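PDB 3E49: 3-keto-5-aminohexanoate cleavage enzyme from Burkholderia xenovorans LB400, which probably catalyses the zinc-dependent cleavage of a beta-keto acid such as 3-keto-5-aminohexanoate with acetyl-CoA, as relatives in its TIM-barrel family do. Local coordinates for residues I18-P21 with S22-P25; A53-R57 with D58-T62; A183-D187 with R188-T192; R219-D222 with R223-A227. All blocks are in the same frame, centred on the assembly; numbering follows the deposited sequence.

Contact 1. Residues I18-P21 with S22-P25; sequences IHTP and SMSP
Ser22 follows Pro21 at the centre of a type I beta turn running from Thr20 to Met23, in the loop that leaves strand 10-13 of the TIM barrel for helix 31-44. Proline suits the first corner because its ring already holds phi at -58°. Ser22 takes the second corner, and its OG bonds to Glu136 OE2 and Ala132 N, tying the turn to the neighbourhood of helix 134-141. Met23, a selenomethionine, closes the turn: its N donates to Thr20 O at 2.9 Å, meeting the oxygen from above the carbonyl plane. With CG beside its own backbone N (chi1 -58°) and the chain extended beyond, the side chain runs back over Thr20 toward His19. Met23 CG comes within 3.5 Å of Thr20 OG1, while the Met23 CE methyl lies 3.4 Å from the same hydroxyl, whose hydrogen-bond partner is Glu136 OE1. Met23 SE passes 3.5 Å from Thr20 N, a buried amide with no hydrogen-bond partner in the model. His19 crosses Met23 at about a right angle, its ND1 bonded to Leu258 O, just before the zinc ligand Glu259. Met23 SE lies obliquely to the His19 ring, 4.1 Å from His19 CD2. Beyond it, Ser24 and Pro25 pack on Leu269, and Ser24 N adds a weak bond to Pro21 O, 3.4 Å long, giving a second turn that overlaps the first.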
loop_
_atom_site.group_PDB
_atom_site.type_symbol
_atom_site.label_atom_id
_atom_site.label_comp_id
_atom_site.label_asym_id
_atom_site.label_seq_id
_atom_site.Cartn_x
_atom_site.Cartn_y
_atom_site.Cartn_z
ATOM N N ILE A 18 27.852 15.471 0.949
ATOM C CA ILE A 18 27.512 14.881 2.254
ATOM C C ILE A 18 28.703 14.202 2.920
ATOM O O ILE A 18 29.082 14.543 4.072
ATOM C CB ILE A 18 26.302 13.932 2.131
ATOM C CG1 ILE A 18 25.022 14.786 2.125
ATOM C CG2 ILE A 18 26.229 13.017 3.328
ATOM C CD1 ILE A 18 23.708 14.005 1.887
ATOM N N HIS A 19 29.262 13.223 2.222
ATOM C CA HIS A 19 30.427 12.527 2.692
ATOM C C HIS A 19 31.666 13.474 2.787
ATOM O O HIS A 19 31.753 14.465 2.045
ATOM C CB HIS A 19 30.739 11.329 1.798
ATOM C CG HIS A 19 29.654 10.289 1.777
ATOM N ND1 HIS A 19 29.170 9.734 0.612
ATOM C CD2 HIS A 19 28.936 9.730 2.780
ATOM C CE1 HIS A 19 28.229 8.858 0.888
ATOM N NE2 HIS A 19 28.072 8.827 2.205
ATOM N N THR A 20 32.583 13.149 3.709
ATOM C CA THR A 20 33.840 13.889 3.872
ATOM C C THR A 20 35.065 13.009 3.498
ATOM O O THR A 20 35.001 11.772 3.537
ATOM C CB THR A 20 33.913 14.550 5.232
ATOM O OG1 THR A 20 34.211 13.584 6.246
ATOM C CG2 THR A 20 32.620 15.282 5.539
ATOM N N PRO A 21 36.172 13.637 3.036
ATOM C CA PRO A 21 37.328 12.903 2.523
ATOM C C PRO A 21 37.966 11.924 3.495
ATOM O O PRO A 21 38.506 10.893 3.094
ATOM C CB PRO A 21 38.318 14.029 2.132
ATOM C CG PRO A 21 37.501 15.232 1.941
ATOM C CD PRO A 21 36.386 15.096 2.973
ATOM N N SER A 22 37.880 12.226 4.775
ATOM C CA SER A 22 38.423 11.328 5.792
ATOM C C SER A 22 37.642 10.020 5.890
ATOM O O SER A 22 38.113 9.061 6.474
ATOM C CB SER A 22 38.446 12.036 7.144
ATOM O OG SER A 22 39.304 13.174 7.097
HETATM N N MSE A 23 36.436 9.987 5.339
HETATM C CA MSE A 23 35.601 8.791 5.378
HETATM C C MSE A 23 36.032 7.718 4.421
HETATM O O MSE A 23 35.776 6.534 4.640
HETATM C CB MSE A 23 34.160 9.165 5.053
HETATM C CG MSE A 23 33.574 10.185 5.969
HETATM SE SE MSE A 23 31.681 10.427 5.698
HETATM C CE MSE A 23 31.476 11.658 6.936
ATOM N N SER A 24 36.635 8.118 3.303
ATOM C CA SER A 24 37.078 7.168 2.328
ATOM C C SER A 24 38.122 7.797 1.474
ATOM O O SER A 24 37.919 8.924 0.999
ATOM C CB SER A 24 35.954 6.765 1.408
ATOM O OG SER A 24 36.438 5.969 0.344
ATOM N N PRO A 25 39.211 7.056 1.210
ATOM C CA PRO A 25 40.282 7.576 0.366
ATOM C C PRO A 25 39.869 7.587 -1.120
ATOM O O PRO A 25 40.561 8.180 -1.973
ATOM C CB PRO A 25 41.402 6.584 0.623
ATOM C CG PRO A 25 40.708 5.302 0.849
ATOM C CD PRO A 25 39.501 5.687 1.666
#

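Contact 2. Residues A53-R57 with D58-T62; sequences ARDPR and DGRPT
Arg54 NH1 donates to Gly59 O, from the end of strand 48-54 to the loop of a beta hairpin in which that barrel strand turns back into the short strand 61-62. The bond is 2.9 Å, nearly straight at 165°, and lies in the guanidinium plane. Extended from CG to NE, the arginine also gives NE to Thr15 OG1, so its head is held by more than the hairpin. Two acid-arginine pairs brace the loop within its own residues. Asp55 and Arg57 meet side-on, NE to OD1 and NH2 to OD2, each oxygen using its syn lone pair; Arg60 instead brings NE and NH2 to the single Asp58 OD2. Both aspartates also make Asx turns: Asp55 OD1 accepts from Arg57 N at 3.0 Å, and Asp58 OD1 from Arg60 N at the same length. Each arginine probably offsets the closeness of the two acids, whose oxygens Asp55 OD2 and Asp58 OD1 are 3.7 Å apart. In the backbone, Asp55 N reaches Arg60 O at 2.6 Å, and Asp55 O takes Gly59 N at 2.6 Å and, weakly, Asp58 N. Gly59 has a phi of 73°, which a residue without a side chain adopts easily. Water 1 links Ala53 N to Thr62 O at the strand end. Packing is slighter: Arg60 CG rests 3.8 Å from Asp55 CB, and the Thr62 methyl CG2 sits 3.7 Å from Arg54 C.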
loop_
_atom_site.group_PDB
_atom_site.type_symbol
_atom_site.label_atom_id
_atom_site.label_comp_id
_atom_site.label_asym_id
_atom_site.label_seq_id
_atom_site.Cartn_x
_atom_site.Cartn_y
_atom_site.Cartn_z
ATOM N N ALA A 53 31.332 20.060 -6.867
ATOM C CA ALA A 53 32.746 20.409 -6.849
ATOM C C ALA A 53 33.169 20.489 -5.392
ATOM O O ALA A 53 32.347 20.775 -4.494
ATOM C CB ALA A 53 32.987 21.756 -7.545
ATOM N N ARG A 54 34.446 20.211 -5.166
ATOM C CA ARG A 54 35.032 20.283 -3.839
ATOM C C ARG A 54 36.276 21.166 -3.875
ATOM O O ARG A 54 36.926 21.292 -4.923
ATOM C CB ARG A 54 35.378 18.882 -3.354
ATOM C CG ARG A 54 34.141 18.082 -2.915
ATOM C CD ARG A 54 34.497 16.713 -2.386
ATOM N NE ARG A 54 33.313 15.936 -2.012
ATOM C CZ ARG A 54 32.682 15.980 -0.825
ATOM N NH1 ARG A 54 33.063 16.802 0.144
ATOM N NH2 ARG A 54 31.607 15.201 -0.616
ATOM N N ASP A 55 36.582 21.788 -2.740
ATOM C CA ASP A 55 37.792 22.599 -2.646
ATOM C C ASP A 55 38.911 21.598 -2.634
ATOM O O ASP A 55 38.978 20.787 -1.722
ATOM C CB ASP A 55 37.779 23.427 -1.373
ATOM C CG ASP A 55 39.017 24.303 -1.225
ATOM O OD1 ASP A 55 40.082 24.010 -1.825
ATOM O OD2 ASP A 55 38.894 25.300 -0.488
ATOM N N PRO A 56 39.802 21.634 -3.638
ATOM C CA PRO A 56 40.876 20.652 -3.717
ATOM C C PRO A 56 41.959 20.679 -2.624
ATOM O O PRO A 56 42.775 19.769 -2.573
ATOM C CB PRO A 56 41.505 20.909 -5.090
ATOM C CG PRO A 56 41.125 22.252 -5.456
ATOM C CD PRO A 56 39.858 22.611 -4.737
ATOM N N ARG A 57 41.956 21.676 -1.754
ATOM C CA ARG A 57 42.939 21.724 -0.691
ATOM C C ARG A 57 42.491 20.891 0.476
ATOM O O ARG A 57 43.307 20.236 1.120
ATOM C CB ARG A 57 43.138 23.156 -0.213
ATOM C CG ARG A 57 43.682 24.052 -1.273
ATOM C CD ARG A 57 43.699 25.467 -0.818
ATOM N NE ARG A 57 42.360 26.023 -0.659
ATOM C CZ ARG A 57 42.121 27.267 -0.259
ATOM N NH1 ARG A 57 43.131 28.072 0.030
ATOM N NH2 ARG A 57 40.877 27.709 -0.133
ATOM N N ASP A 58 41.197 20.924 0.767
ATOM C CA ASP A 58 40.679 20.217 1.929
ATOM C C ASP A 58 39.410 19.384 1.693
ATOM O O ASP A 58 38.834 18.844 2.649
ATOM C CB ASP A 58 40.424 21.243 3.034
ATOM C CG ASP A 58 39.409 22.279 2.635
ATOM O OD1 ASP A 58 38.803 22.160 1.554
ATOM O OD2 ASP A 58 39.205 23.216 3.411
ATOM N N GLY A 59 38.968 19.328 0.446
ATOM C CA GLY A 59 37.763 18.599 0.056
ATOM C C GLY A 59 36.426 19.211 0.454
ATOM O O GLY A 59 35.385 18.591 0.238
ATOM N N ARG A 60 36.404 20.430 0.989
ATOM C CA ARG A 60 35.148 21.003 1.404
ATOM C C ARG A 60 34.240 21.329 0.208
ATOM O O ARG A 60 34.731 21.628 -0.878
ATOM C CB ARG A 60 35.348 22.234 2.284
ATOM C CG ARG A 60 35.476 23.574 1.585
ATOM C CD ARG A 60 35.390 24.710 2.645
ATOM N NE ARG A 60 36.517 24.605 3.570
ATOM C CZ ARG A 60 36.529 25.031 4.834
ATOM N NH1 ARG A 60 35.452 25.581 5.393
ATOM N NH2 ARG A 60 37.633 24.857 5.557
ATOM N N PRO A 61 32.921 21.205 0.384
ATOM C CA PRO A 61 32.030 21.568 -0.684
ATOM C C PRO A 61 32.192 23.028 -1.091
ATOM O O PRO A 61 32.402 23.915 -0.226
ATOM C CB PRO A 61 30.644 21.379 -0.049
ATOM C CG PRO A 61 30.828 20.338 0.930
ATOM C CD PRO A 61 32.185 20.643 1.524
ATOM N N THR A 62 32.065 23.264 -2.396
ATOM C CA THR A 62 32.109 24.586 -2.956
ATOM C C THR A 62 31.240 24.696 -4.207
ATOM O O THR A 62 31.351 23.869 -5.103
ATOM C CB THR A 62 33.540 25.030 -3.341
ATOM O OG1 THR A 62 33.457 26.357 -3.838
ATOM C CG2 THR A 62 34.173 24.149 -4.393
HETATM O O HOH W 1 29.473 21.897 -5.840
#

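Contact 3. Residues A183-D187 with R188-T192; sequences AHFVD and RKLAT
Arg188 lies back along the last turn of helix 176-187 and touches His184, one turn earlier, with most of its length. CB and CG pass the carbonyl His184 O, Arg188 CG at 3.4 Å, while Arg188 N donates to that same oxygen. Arg188 CD then sits over one face of the imidazole in a CH-pi contact, 3.8 Å from the centroid of the His184 ring. A bend at chi3 (52°) swings the guanidinium past the ring, and Arg188 NH1 ends 3.2 Å from His184 NE2 and 3.7 Å from Phe185 CE1. NH2 makes a long, weak ion pair with Glu156. Leu190 CD1 lies over one face of the guanidinium and meets Phe185 CD1 at the ring edge, at 3.9 Å. That apolar pair brackets a Schellman motif: Leu190 N bonds to Phe185 O at 2.9 Å and Lys189 N to Val186 O at 2.8 Å, with Lys189 at positive phi. Waters 2 and 3 give further bonds to Val186 O. In the second subunit, Tyr122 packs on both His184 and Arg188, and Arg144 brings a like charge close to Arg188 NH1. The aliphatic part of Arg188 packs on the imidazole while its head lies beside His184, Phe185 and Leu190, and nearby positive charge would probably disfavour protonation of His184.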
loop_
_atom_site.group_PDB
_atom_site.type_symbol
_atom_site.label_atom_id
_atom_site.label_comp_id
_atom_site.label_asym_id
_atom_site.label_seq_id
_atom_site.Cartn_x
_atom_site.Cartn_y
_atom_site.Cartn_z
ATOM N N ALA A 183 3.925 18.543 -7.955
ATOM C CA ALA A 183 2.586 18.592 -8.602
ATOM C C ALA A 183 2.028 20.032 -8.611
ATOM O O ALA A 183 1.413 20.454 -9.567
ATOM C CB ALA A 183 1.601 17.629 -7.934
ATOM N N HIS A 184 2.299 20.777 -7.554
ATOM C CA HIS A 184 1.891 22.164 -7.422
ATOM C C HIS A 184 2.469 22.969 -8.568
ATOM O O HIS A 184 1.742 23.710 -9.234
ATOM C CB HIS A 184 2.368 22.716 -6.086
ATOM C CG HIS A 184 2.159 24.191 -5.895
ATOM N ND1 HIS A 184 0.915 24.749 -5.726
ATOM C CD2 HIS A 184 3.046 25.202 -5.757
ATOM C CE1 HIS A 184 1.043 26.051 -5.522
ATOM N NE2 HIS A 184 2.329 26.351 -5.534
ATOM N N PHE A 185 3.774 22.846 -8.773
ATOM C CA PHE A 185 4.453 23.564 -9.856
ATOM C C PHE A 185 4.078 23.072 -11.237
ATOM O O PHE A 185 4.076 23.863 -12.195
ATOM C CB PHE A 185 5.960 23.521 -9.666
ATOM C CG PHE A 185 6.421 24.336 -8.524
ATOM C CD1 PHE A 185 6.465 25.726 -8.631
ATOM C CD2 PHE A 185 6.762 23.743 -7.285
ATOM C CE1 PHE A 185 6.860 26.499 -7.544
ATOM C CE2 PHE A 185 7.172 24.512 -6.237
ATOM C CZ PHE A 185 7.205 25.887 -6.351
ATOM N N VAL A 186 3.802 21.779 -11.373
ATOM C CA VAL A 186 3.378 21.234 -12.653
ATOM C C VAL A 186 1.994 21.796 -12.990
ATOM O O VAL A 186 1.740 22.181 -14.115
ATOM C CB VAL A 186 3.359 19.682 -12.669
ATOM C CG1 VAL A 186 2.580 19.166 -13.907
ATOM C CG2 VAL A 186 4.813 19.146 -12.644
ATOM N N ASP A 187 1.118 21.866 -11.997
ATOM C CA ASP A 187 -0.208 22.424 -12.206
ATOM C C ASP A 187 -0.144 23.884 -12.596
ATOM O O ASP A 187 -1.010 24.361 -13.344
ATOM C CB ASP A 187 -1.093 22.259 -10.967
ATOM C CG ASP A 187 -1.522 20.806 -10.741
ATOM O OD1 ASP A 187 -1.262 19.954 -11.625
ATOM O OD2 ASP A 187 -2.102 20.516 -9.664
ATOM N N ARG A 188 0.866 24.587 -12.086
ATOM C CA ARG A 188 1.074 25.994 -12.419
ATOM C C ARG A 188 1.825 26.115 -13.740
ATOM O O ARG A 188 2.160 27.214 -14.150
ATOM C CB ARG A 188 1.808 26.728 -11.282
ATOM C CG ARG A 188 0.967 26.901 -10.026
ATOM C CD ARG A 188 1.778 27.395 -8.859
ATOM N NE ARG A 188 2.533 28.598 -9.198
ATOM C CZ ARG A 188 3.489 29.139 -8.447
ATOM N NH1 ARG A 188 3.854 28.584 -7.286
ATOM N NH2 ARG A 188 4.102 30.238 -8.874
ATOM N N LYS A 189 2.080 24.993 -14.405
ATOM C CA LYS A 189 2.790 24.957 -15.703
ATOM C C LYS A 189 4.202 25.506 -15.643
ATOM O O LYS A 189 4.726 25.944 -16.673
ATOM C CB LYS A 189 2.031 25.715 -16.811
ATOM C CG LYS A 189 0.597 25.304 -17.031
ATOM C CD LYS A 189 0.477 23.919 -17.568
ATOM C CE LYS A 189 -0.991 23.494 -17.577
ATOM N NZ LYS A 189 -1.162 22.064 -17.922
ATOM N N LEU A 190 4.835 25.453 -14.465
ATOM C CA LEU A 190 6.180 26.012 -14.296
ATOM C C LEU A 190 7.311 25.012 -14.604
ATOM O O LEU A 190 8.489 25.350 -14.569
ATOM C CB LEU A 190 6.311 26.643 -12.902
ATOM C CG LEU A 190 5.383 27.835 -12.719
ATOM C CD1 LEU A 190 5.474 28.408 -11.304
ATOM C CD2 LEU A 190 5.653 28.920 -13.817
ATOM N N ALA A 191 6.921 23.786 -14.940
ATOM C CA ALA A 191 7.829 22.722 -15.324
ATOM C C ALA A 191 7.073 21.955 -16.405
ATOM O O ALA A 191 5.879 21.765 -16.257
ATOM C CB ALA A 191 8.120 21.808 -14.121
ATOM N N THR A 192 7.750 21.544 -17.480
ATOM C CA THR A 192 7.122 20.789 -18.541
ATOM C C THR A 192 7.600 19.318 -18.570
ATOM O O THR A 192 8.739 19.011 -18.227
ATOM C CB THR A 192 7.430 21.416 -19.907
ATOM O OG1 THR A 192 8.831 21.330 -20.139
ATOM C CG2 THR A 192 7.013 22.866 -19.944
HETATM O O HOH W 2 3.244 21.711 -16.955
HETATM O O HOH W 3 0.340 20.924 -15.994
#

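Contact 4. Residues R219-D222 with R223-A227; sequences RTAD and RLFGA
Leu224 N donates to Thr220 O at 2.9 Å, one of four successive i to i+4 bonds that carry the end of helix 211-225. Arg223 N and Phe225 N make the corresponding bonds to Arg219 O and Ala221 O. The fourth, Gly226 N to Asp222 O, is as short at 2.8 Å but more bent, and its donor stands 42° above the carbonyl plane as the chain leaves the helix. Gly226 has a phi of 57°, readily reached by a residue lacking CB. A further polar link uses water 4, which donates to Thr220 OG1 and accepts from Arg223 NH2 at 2.7 Å; a bend at chi3 (66°) turns the guanidinium back toward it. The hydroxyl also bonds to His216 O. This helix is the crossover of a beta-alpha-beta unit of the TIM barrel, between strands 195-201 and 229-235; one flank, with Thr220, Leu224 and Phe225, packs on helix 176-187, while Arg219 bonds to His216 and forms a salt bridge with Glu212 of the third subunit. Asp222 forms a salt bridge with Arg218 and a hydrogen bond with Tyr229 OH, beside a bound 2-ethoxyethanol, probably from the crystallisation liquor, whose pocket includes Gly226 and Ala227. Among apolar contacts, Thr220 and Leu224 run side by side, Thr220 CG2 to Leu224 CD1 at 3.7 Å. Small Ala221 accepts the Phe225 ring, whose CD2 lies 4.1 Å from Ala221 CB and 3.5 Å from Ala221 O.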
loop_
_atom_site.group_PDB
_atom_site.type_symbol
_atom_site.label_atom_id
_atom_site.label_comp_id
_atom_site.label_asym_id
_atom_site.label_seq_id
_atom_site.Cartn_x
_atom_site.Cartn_y
_atom_site.Cartn_z
ATOM N N ARG A 219 3.513 4.959 -6.180
ATOM C CA ARG A 219 2.064 5.079 -6.269
ATOM C C ARG A 219 1.648 6.547 -6.318
ATOM O O ARG A 219 0.744 6.928 -7.091
ATOM C CB ARG A 219 1.554 4.406 -4.940
ATOM C CG ARG A 219 0.179 4.302 -4.608
ATOM C CD ARG A 219 0.147 3.836 -3.146
ATOM N NE ARG A 219 0.723 2.506 -2.991
ATOM C CZ ARG A 219 1.354 2.086 -1.886
ATOM N NH1 ARG A 219 1.576 2.911 -0.886
ATOM N NH2 ARG A 219 1.842 0.863 -1.828
ATOM N N THR A 220 2.344 7.390 -5.549
ATOM C CA THR A 220 2.006 8.807 -5.427
ATOM C C THR A 220 2.323 9.451 -6.757
ATOM O O THR A 220 1.485 10.151 -7.294
ATOM C CB THR A 220 2.786 9.469 -4.407
ATOM O OG1 THR A 220 2.427 8.831 -3.140
ATOM C CG2 THR A 220 2.457 10.969 -4.282
ATOM N N ALA A 221 3.536 9.196 -7.161
ATOM C CA ALA A 221 4.023 9.771 -8.480
ATOM C C ALA A 221 3.130 9.288 -9.596
ATOM O O ALA A 221 2.745 10.099 -10.486
ATOM C CB ALA A 221 5.452 9.399 -8.689
ATOM N N ASP A 222 2.831 7.994 -9.644
ATOM C CA ASP A 222 1.969 7.487 -10.726
ATOM C C ASP A 222 0.640 8.237 -10.767
ATOM O O ASP A 222 0.139 8.614 -11.828
ATOM C CB ASP A 222 1.663 6.000 -10.571
ATOM C CG ASP A 222 2.813 5.103 -10.940
ATOM O OD1 ASP A 222 3.786 5.580 -11.553
ATOM O OD2 ASP A 222 2.757 3.887 -10.619
ATOM N N ARG A 223 0.071 8.466 -9.591
ATOM C CA ARG A 223 -1.194 9.163 -9.507
ATOM C C ARG A 223 -1.107 10.641 -9.870
ATOM O O ARG A 223 -2.011 11.162 -10.525
ATOM C CB ARG A 223 -1.772 9.055 -8.115
ATOM C CG ARG A 223 -3.204 9.560 -8.074
ATOM C CD ARG A 223 -3.838 9.363 -6.715
ATOM N NE ARG A 223 -3.203 10.183 -5.706
ATOM C CZ ARG A 223 -2.385 9.750 -4.743
ATOM N NH1 ARG A 223 -2.049 8.468 -4.597
ATOM N NH2 ARG A 223 -1.899 10.639 -3.907
ATOM N N LEU A 224 -0.029 11.313 -9.478
ATOM C CA LEU A 224 0.099 12.735 -9.711
ATOM C C LEU A 224 0.530 13.066 -11.126
ATOM O O LEU A 224 0.087 14.053 -11.689
ATOM C CB LEU A 224 1.081 13.380 -8.719
ATOM C CG LEU A 224 0.688 13.355 -7.249
ATOM C CD1 LEU A 224 1.813 13.884 -6.391
ATOM C CD2 LEU A 224 -0.590 14.154 -7.027
ATOM N N PHE A 225 1.403 12.253 -11.671
ATOM C CA PHE A 225 2.024 12.551 -12.978
ATOM C C PHE A 225 1.695 11.587 -14.098
ATOM O O PHE A 225 1.972 11.892 -15.265
ATOM C CB PHE A 225 3.557 12.619 -12.817
ATOM C CG PHE A 225 3.984 13.500 -11.708
ATOM C CD1 PHE A 225 3.663 14.835 -11.725
ATOM C CD2 PHE A 225 4.666 12.987 -10.614
ATOM C CE1 PHE A 225 4.015 15.661 -10.680
ATOM C CE2 PHE A 225 5.001 13.808 -9.561
ATOM C CZ PHE A 225 4.678 15.157 -9.607
ATOM N N GLY A 226 1.126 10.429 -13.778
ATOM C CA GLY A 226 0.762 9.469 -14.814
ATOM C C GLY A 226 1.982 9.105 -15.643
ATOM O O GLY A 226 3.059 8.841 -15.106
ATOM N N ALA A 227 1.815 9.125 -16.949
ATOM C CA ALA A 227 2.897 8.785 -17.886
ATOM C C ALA A 227 3.883 9.929 -18.134
ATOM O O ALA A 227 4.820 9.777 -18.940
ATOM C CB ALA A 227 2.294 8.383 -19.196
HETATM O O HOH W 4 -0.394 9.181 -2.268
#

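In the fold
The four contacts come one after another along the chain and fall into two pairs on opposite sides of the TIM barrel's centre. Contacts 1 and 2 have centres about 11 Å apart and touch, Pro21 packing on Gly59 and His19 O receiving a weak bond from Arg54 NH2. Contact 1 lies in the loop after strand 10-13 and contact 2 in the hairpin of strands 48-54 and 61-62, near the zinc held by His50, His52 and Glu259. Contacts 3 and 4, centres about 14 Å apart, end the neighbouring helices 176-187 and 211-225, and Val186 meets Phe225 between them. Both also touch the second subunit. About 35 to 38 Å separates the centres across the pairs, so the loops near the metal site and the assembly surface are distinct regions.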